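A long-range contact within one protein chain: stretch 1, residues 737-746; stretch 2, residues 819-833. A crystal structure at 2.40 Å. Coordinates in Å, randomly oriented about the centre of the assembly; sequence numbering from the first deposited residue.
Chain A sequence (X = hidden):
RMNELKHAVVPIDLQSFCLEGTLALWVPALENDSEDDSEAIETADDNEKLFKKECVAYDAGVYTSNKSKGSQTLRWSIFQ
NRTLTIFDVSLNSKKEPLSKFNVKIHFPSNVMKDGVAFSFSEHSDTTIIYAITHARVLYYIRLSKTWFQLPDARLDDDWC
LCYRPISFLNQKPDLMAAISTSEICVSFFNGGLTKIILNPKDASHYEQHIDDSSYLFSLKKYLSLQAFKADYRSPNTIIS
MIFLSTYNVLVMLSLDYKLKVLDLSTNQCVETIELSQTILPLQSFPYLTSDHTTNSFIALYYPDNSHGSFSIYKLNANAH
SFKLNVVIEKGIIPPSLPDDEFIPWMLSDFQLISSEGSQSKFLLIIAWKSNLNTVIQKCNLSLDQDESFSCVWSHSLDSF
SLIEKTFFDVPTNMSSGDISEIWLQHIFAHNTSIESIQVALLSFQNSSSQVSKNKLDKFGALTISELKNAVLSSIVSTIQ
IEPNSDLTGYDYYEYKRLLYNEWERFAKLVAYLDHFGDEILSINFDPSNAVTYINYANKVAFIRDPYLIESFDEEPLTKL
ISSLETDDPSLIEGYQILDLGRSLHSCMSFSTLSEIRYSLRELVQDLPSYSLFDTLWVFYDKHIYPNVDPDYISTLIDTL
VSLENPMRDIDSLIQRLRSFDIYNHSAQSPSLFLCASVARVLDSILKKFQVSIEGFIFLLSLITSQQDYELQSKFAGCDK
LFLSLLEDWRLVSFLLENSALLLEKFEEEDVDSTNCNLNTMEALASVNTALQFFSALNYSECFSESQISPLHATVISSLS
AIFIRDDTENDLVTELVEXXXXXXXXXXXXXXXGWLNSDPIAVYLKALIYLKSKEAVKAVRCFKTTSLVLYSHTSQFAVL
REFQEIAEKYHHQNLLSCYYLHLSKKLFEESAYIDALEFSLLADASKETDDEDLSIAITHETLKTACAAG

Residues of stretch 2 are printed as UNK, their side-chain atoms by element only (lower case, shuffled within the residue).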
# COMPACT_ATOMS: atom_id res chain seq x y z
N GLU A 737 3.78 2.96 -5.32
CA GLU A 737 3.10 3.75 -4.31
C GLU A 737 1.64 3.31 -4.18
O GLU A 737 1.02 3.50 -3.14
CB GLU A 737 3.22 5.25 -4.61
CG GLU A 737 3.40 6.11 -3.36
CD GLU A 737 3.33 7.61 -3.63
OE1 GLU A 737 2.45 8.28 -3.03
OE2 GLU A 737 4.15 8.12 -4.42
N ASN A 738 1.09 2.70 -5.22
CA ASN A 738 -0.29 2.22 -5.18
C ASN A 738 -0.42 0.90 -4.40
O ASN A 738 -1.51 0.51 -3.96
CB ASN A 738 -0.85 2.07 -6.60
CG ASN A 738 -1.34 3.38 -7.19
OD1 ASN A 738 -2.54 3.59 -7.33
ND2 ASN A 738 -0.41 4.27 -7.55
N SER A 739 0.71 0.22 -4.23
CA SER A 739 0.73 -1.12 -3.65
C SER A 739 0.33 -1.14 -2.18
O SER A 739 -0.39 -2.04 -1.75
CB SER A 739 2.10 -1.76 -3.83
OG SER A 739 2.02 -3.14 -3.51
N ALA A 740 0.79 -0.14 -1.42
CA ALA A 740 0.47 -0.05 0.01
C ALA A 740 -0.64 0.96 0.31
O ALA A 740 -0.97 1.22 1.48
CB ALA A 740 1.73 0.29 0.81
N LEU A 741 -1.23 1.51 -0.74
CA LEU A 741 -2.25 2.54 -0.60
C LEU A 741 -3.60 1.93 -0.28
O LEU A 741 -4.26 1.33 -1.14
CB LEU A 741 -2.30 3.39 -1.87
CG LEU A 741 -3.13 4.68 -1.88
CD1 LEU A 741 -3.17 5.37 -0.53
CD2 LEU A 741 -2.54 5.61 -2.92
N LEU A 742 -4.02 2.08 0.97
CA LEU A 742 -5.27 1.50 1.44
C LEU A 742 -6.45 2.38 1.09
O LEU A 742 -6.44 3.58 1.36
CB LEU A 742 -5.22 1.20 2.94
CG LEU A 742 -4.43 -0.07 3.23
CD1 LEU A 742 -4.03 -0.15 4.69
CD2 LEU A 742 -5.24 -1.29 2.82
N LEU A 743 -7.46 1.76 0.49
CA LEU A 743 -8.63 2.46 0.00
C LEU A 743 -9.65 2.67 1.11
O LEU A 743 -9.73 1.89 2.06
CB LEU A 743 -9.26 1.69 -1.17
CG LEU A 743 -8.47 1.65 -2.48
CD1 LEU A 743 -9.26 0.91 -3.55
CD2 LEU A 743 -8.09 3.04 -2.96
N GLU A 744 -10.45 3.72 0.98
CA GLU A 744 -11.50 4.03 1.94
C GLU A 744 -12.72 3.13 1.76
O GLU A 744 -13.08 2.75 0.65
CB GLU A 744 -11.88 5.51 1.86
CG GLU A 744 -10.80 6.44 2.38
CD GLU A 744 -11.03 7.90 2.00
OE1 GLU A 744 -11.13 8.20 0.79
OE2 GLU A 744 -11.09 8.74 2.92
N LYS A 745 -13.34 2.79 2.89
CA LYS A 745 -14.60 2.06 2.91
C LYS A 745 -15.70 2.93 3.53
O LYS A 745 -15.44 3.69 4.47
CB LYS A 745 -14.45 0.75 3.70
CG LYS A 745 -14.16 -0.48 2.84
CD LYS A 745 -12.68 -0.61 2.49
CE LYS A 745 -12.37 -1.97 1.88
NZ LYS A 745 -12.97 -2.19 0.53
N PHE A 746 -16.91 2.81 3.00
CA PHE A 746 -18.02 3.68 3.41
C PHE A 746 -19.10 2.93 4.20
O PHE A 746 -19.48 1.81 3.86
CB PHE A 746 -18.63 4.38 2.19
CG PHE A 746 -17.61 4.90 1.21
CD1 PHE A 746 -16.82 6.00 1.52
CD2 PHE A 746 -17.44 4.29 -0.03
CE1 PHE A 746 -15.88 6.48 0.62
CE2 PHE A 746 -16.51 4.76 -0.93
CZ PHE A 746 -15.72 5.86 -0.61
N UNK A 819 -10.11 7.23 -12.52
CA UNK A 819 -11.01 6.15 -12.10
C UNK A 819 -11.19 6.10 -10.59
O UNK A 819 -12.30 5.88 -10.10
c UNK A 819 -10.79 4.55 -14.09
c UNK A 819 -12.55 4.01 -15.80
c UNK A 819 -12.28 4.43 -14.36
c UNK A 819 -10.51 4.80 -12.61
n UNK A 819 -11.85 4.87 -16.78
N UNK A 820 -10.10 6.30 -9.86
CA UNK A 820 -10.16 6.34 -8.40
C UNK A 820 -11.11 7.45 -7.97
O UNK A 820 -11.92 7.27 -7.05
c UNK A 820 -8.76 6.54 -7.79
c UNK A 820 -6.40 5.75 -7.37
c UNK A 820 -8.33 4.26 -6.83
c UNK A 820 -7.81 5.33 -7.77
N UNK A 821 -11.01 8.59 -8.66
CA UNK A 821 -11.84 9.74 -8.38
C UNK A 821 -13.31 9.39 -8.58
O UNK A 821 -14.12 9.57 -7.67
c UNK A 821 -13.49 14.54 -8.09
c UNK A 821 -12.15 12.21 -8.84
c UNK A 821 -11.68 12.99 -7.79
c UNK A 821 -13.97 13.77 -9.14
c UNK A 821 -13.31 12.61 -9.51
c UNK A 821 -12.34 14.15 -7.42
c UNK A 821 -11.44 10.95 -9.23
N UNK A 822 -13.63 8.85 -9.75
CA UNK A 822 -14.99 8.37 -10.05
C UNK A 822 -15.54 7.44 -8.98
O UNK A 822 -16.75 7.39 -8.75
c UNK A 822 -15.02 7.66 -11.41
c UNK A 822 -15.72 9.86 -12.56
c UNK A 822 -15.44 8.37 -12.70
c UNK A 822 -14.41 8.10 -13.79
N UNK A 823 -14.66 6.69 -8.32
CA UNK A 823 -15.07 5.77 -7.25
C UNK A 823 -14.91 6.40 -5.87
O UNK A 823 -14.98 5.72 -4.85
c UNK A 823 -15.77 2.41 -7.88
c UNK A 823 -16.22 1.74 -10.14
c UNK A 823 -14.34 4.42 -7.36
c UNK A 823 -14.84 3.65 -9.70
c UNK A 823 -14.99 3.47 -8.33
c UNK A 823 -15.45 2.79 -10.61
c UNK A 823 -16.38 1.55 -8.77
N UNK A 824 -14.71 7.72 -5.86
CA UNK A 824 -14.78 8.52 -4.64
C UNK A 824 -13.66 8.17 -3.67
O UNK A 824 -13.79 8.33 -2.45
c UNK A 824 -18.65 8.83 -4.26
c UNK A 824 -16.17 8.42 -3.98
n UNK A 824 -20.97 9.76 -4.54
c UNK A 824 -17.30 8.73 -4.95
c UNK A 824 -19.69 9.40 -5.22
N UNK A 825 -12.55 7.69 -4.23
CA UNK A 825 -11.34 7.41 -3.47
C UNK A 825 -10.48 8.67 -3.38
O UNK A 825 -9.34 8.72 -3.89
n UNK A 825 -12.64 3.82 -2.28
o UNK A 825 -10.68 4.73 -1.67
c UNK A 825 -10.56 6.23 -4.08
c UNK A 825 -11.29 4.90 -3.98
c UNK A 825 -11.51 4.47 -2.54
N UNK A 826 -11.04 9.68 -2.71
CA UNK A 826 -10.46 11.01 -2.69
C UNK A 826 -9.12 11.08 -1.98
O UNK A 826 -8.22 11.79 -2.43
c UNK A 826 -15.19 12.12 -2.90
c UNK A 826 -14.00 12.04 -2.20
c UNK A 826 -12.77 12.09 -2.86
o UNK A 826 -16.33 12.32 -5.00
c UNK A 826 -15.17 12.25 -4.28
c UNK A 826 -12.78 12.23 -4.25
c UNK A 826 -11.46 12.01 -2.09
c UNK A 826 -13.96 12.29 -4.96
N UNK A 827 -8.98 10.33 -0.89
CA UNK A 827 -7.71 10.27 -0.16
C UNK A 827 -6.59 9.67 -1.03
O UNK A 827 -5.52 10.26 -1.16
c UNK A 827 -7.88 9.50 1.16
n UNK A 827 -5.97 8.28 2.01
o UNK A 827 -6.18 10.45 2.57
c UNK A 827 -6.60 9.45 1.97
N UNK A 828 -6.86 8.52 -1.64
CA UNK A 828 -5.92 7.90 -2.58
C UNK A 828 -5.45 8.91 -3.61
O UNK A 828 -4.25 9.10 -3.80
c UNK A 828 -6.57 6.71 -3.27
N UNK A 829 -6.41 9.56 -4.27
CA UNK A 829 -6.14 10.59 -5.28
C UNK A 829 -5.19 11.68 -4.76
O UNK A 829 -4.19 12.03 -5.42
c UNK A 829 -7.45 11.23 -5.72
s UNK A 829 -8.54 10.11 -6.63
N UNK A 830 -5.51 12.19 -3.57
CA UNK A 830 -4.76 13.25 -2.92
C UNK A 830 -3.34 12.79 -2.58
O UNK A 830 -2.37 13.54 -2.72
c UNK A 830 -4.36 17.67 -1.03
c UNK A 830 -5.50 13.72 -1.66
c UNK A 830 -4.92 14.98 -1.05
s UNK A 830 -5.08 16.43 -2.11
N UNK A 831 -3.22 11.54 -2.16
CA UNK A 831 -1.92 10.94 -1.87
C UNK A 831 -1.09 10.91 -3.15
O UNK A 831 0.13 11.11 -3.10
c UNK A 831 -1.65 9.64 1.13
c UNK A 831 -1.20 9.10 -0.22
c UNK A 831 -2.13 9.51 -1.35
n UNK A 831 -0.70 9.82 2.04
o UNK A 831 -2.83 9.88 1.35
N UNK A 832 -1.77 10.66 -4.28
CA UNK A 832 -1.10 10.42 -5.57
C UNK A 832 -1.01 11.66 -6.46
O UNK A 832 -0.44 11.60 -7.57
c UNK A 832 -0.47 7.26 -5.72
c UNK A 832 -2.88 7.04 -6.42
c UNK A 832 -1.82 9.31 -6.34
c UNK A 832 -1.85 7.92 -5.71
N UNK A 833 -1.57 12.78 -5.99
CA UNK A 833 -1.73 13.97 -6.83
C UNK A 833 -0.43 14.53 -7.43
O UNK A 833 -0.45 15.16 -8.47
c UNK A 833 -3.24 15.99 -7.10
c UNK A 833 -2.52 15.08 -6.09
c UNK A 833 -1.62 15.83 -5.09
c UNK A 833 -4.29 16.88 -6.48
O HOH W 1 -9.42 6.87 -0.85

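Position 819 carries four carbons in a row ending in nitrogen, out of reach of stretch 1: K819. Position 820 has four carbons forked at the second and points toward stretch 1, one branch tip lying 4.1 Å from L743 CD2; the fork after a single CH2 makes it L820, and that tip is its CD2. Position 821, one carbon and a six-carbon ring, is F821; position 822, four carbons forked at the second, is L822. Neither reaches across. Position 823 repeats the bare ring and is F823, the first residue to leave helical phi/psi, its ring leading away.

Position 824 is an unbranched four-carbon chain ending in nitrogen, so K824. Its phi/psi of 66/27 is left-handed. K824 O makes the closest approach, 3.6 Å from F746 CZ, at the edge of a poorly ordered ring, with K824 CB also in contact, 4.3 Å from F746 CZ.

Position 825 has three carbons, the third carrying one oxygen and one nitrogen. One of these heteroatoms lies 2.8 Å from E744 N, a donor, and the other 3.2 Å from E744 O, an acceptor. A terminal amide meets both demands: Q825, with OE1 accepting from E744 N and NE2 donating to E744 O.

Position 826 is a ring bearing one oxygen, Y826, barely involved. Position 827 has two carbons, the second carrying oxygen and nitrogen: N827, whose CB is 3.5 Å from E744 OE1. Position 828 has a single carbon, 4.0 Å from L743 CD2 and 4.2 Å from L741 CD2: A828. Position 829, one carbon then sulfur, is C829, pointing away; position 830, two carbons, sulfur and a carbon, is M830, out of reach.

Position 831 has three carbons ending in an oxygen and a nitrogen, with CB 4.2 Å from L741 CD2: Q831. Position 832, four carbons forked at the second, places its branch point 3.7 Å from L741 CD2: L832, that atom being CG. Position 833 forks at the first carbon with one arm two carbons long: I833, out of reach.

The contact sets an extended segment against a helix start. Q825, at the N-cap position, uses its side-chain amide to pair with both backbone polar groups of E744. E744 OE1 accepts a weak bond from N827 N (3.5 Å). A water donates to E744 OE1 (2.7 Å) and Q825 OE1 (2.6 Å) while accepting from A828 N (3.1 Å). Beside this polar cluster, L741 and L743 pack on L820, A828 and L832.

Stretch 2, residues 819-833: KLFLFKQYNACMQLI
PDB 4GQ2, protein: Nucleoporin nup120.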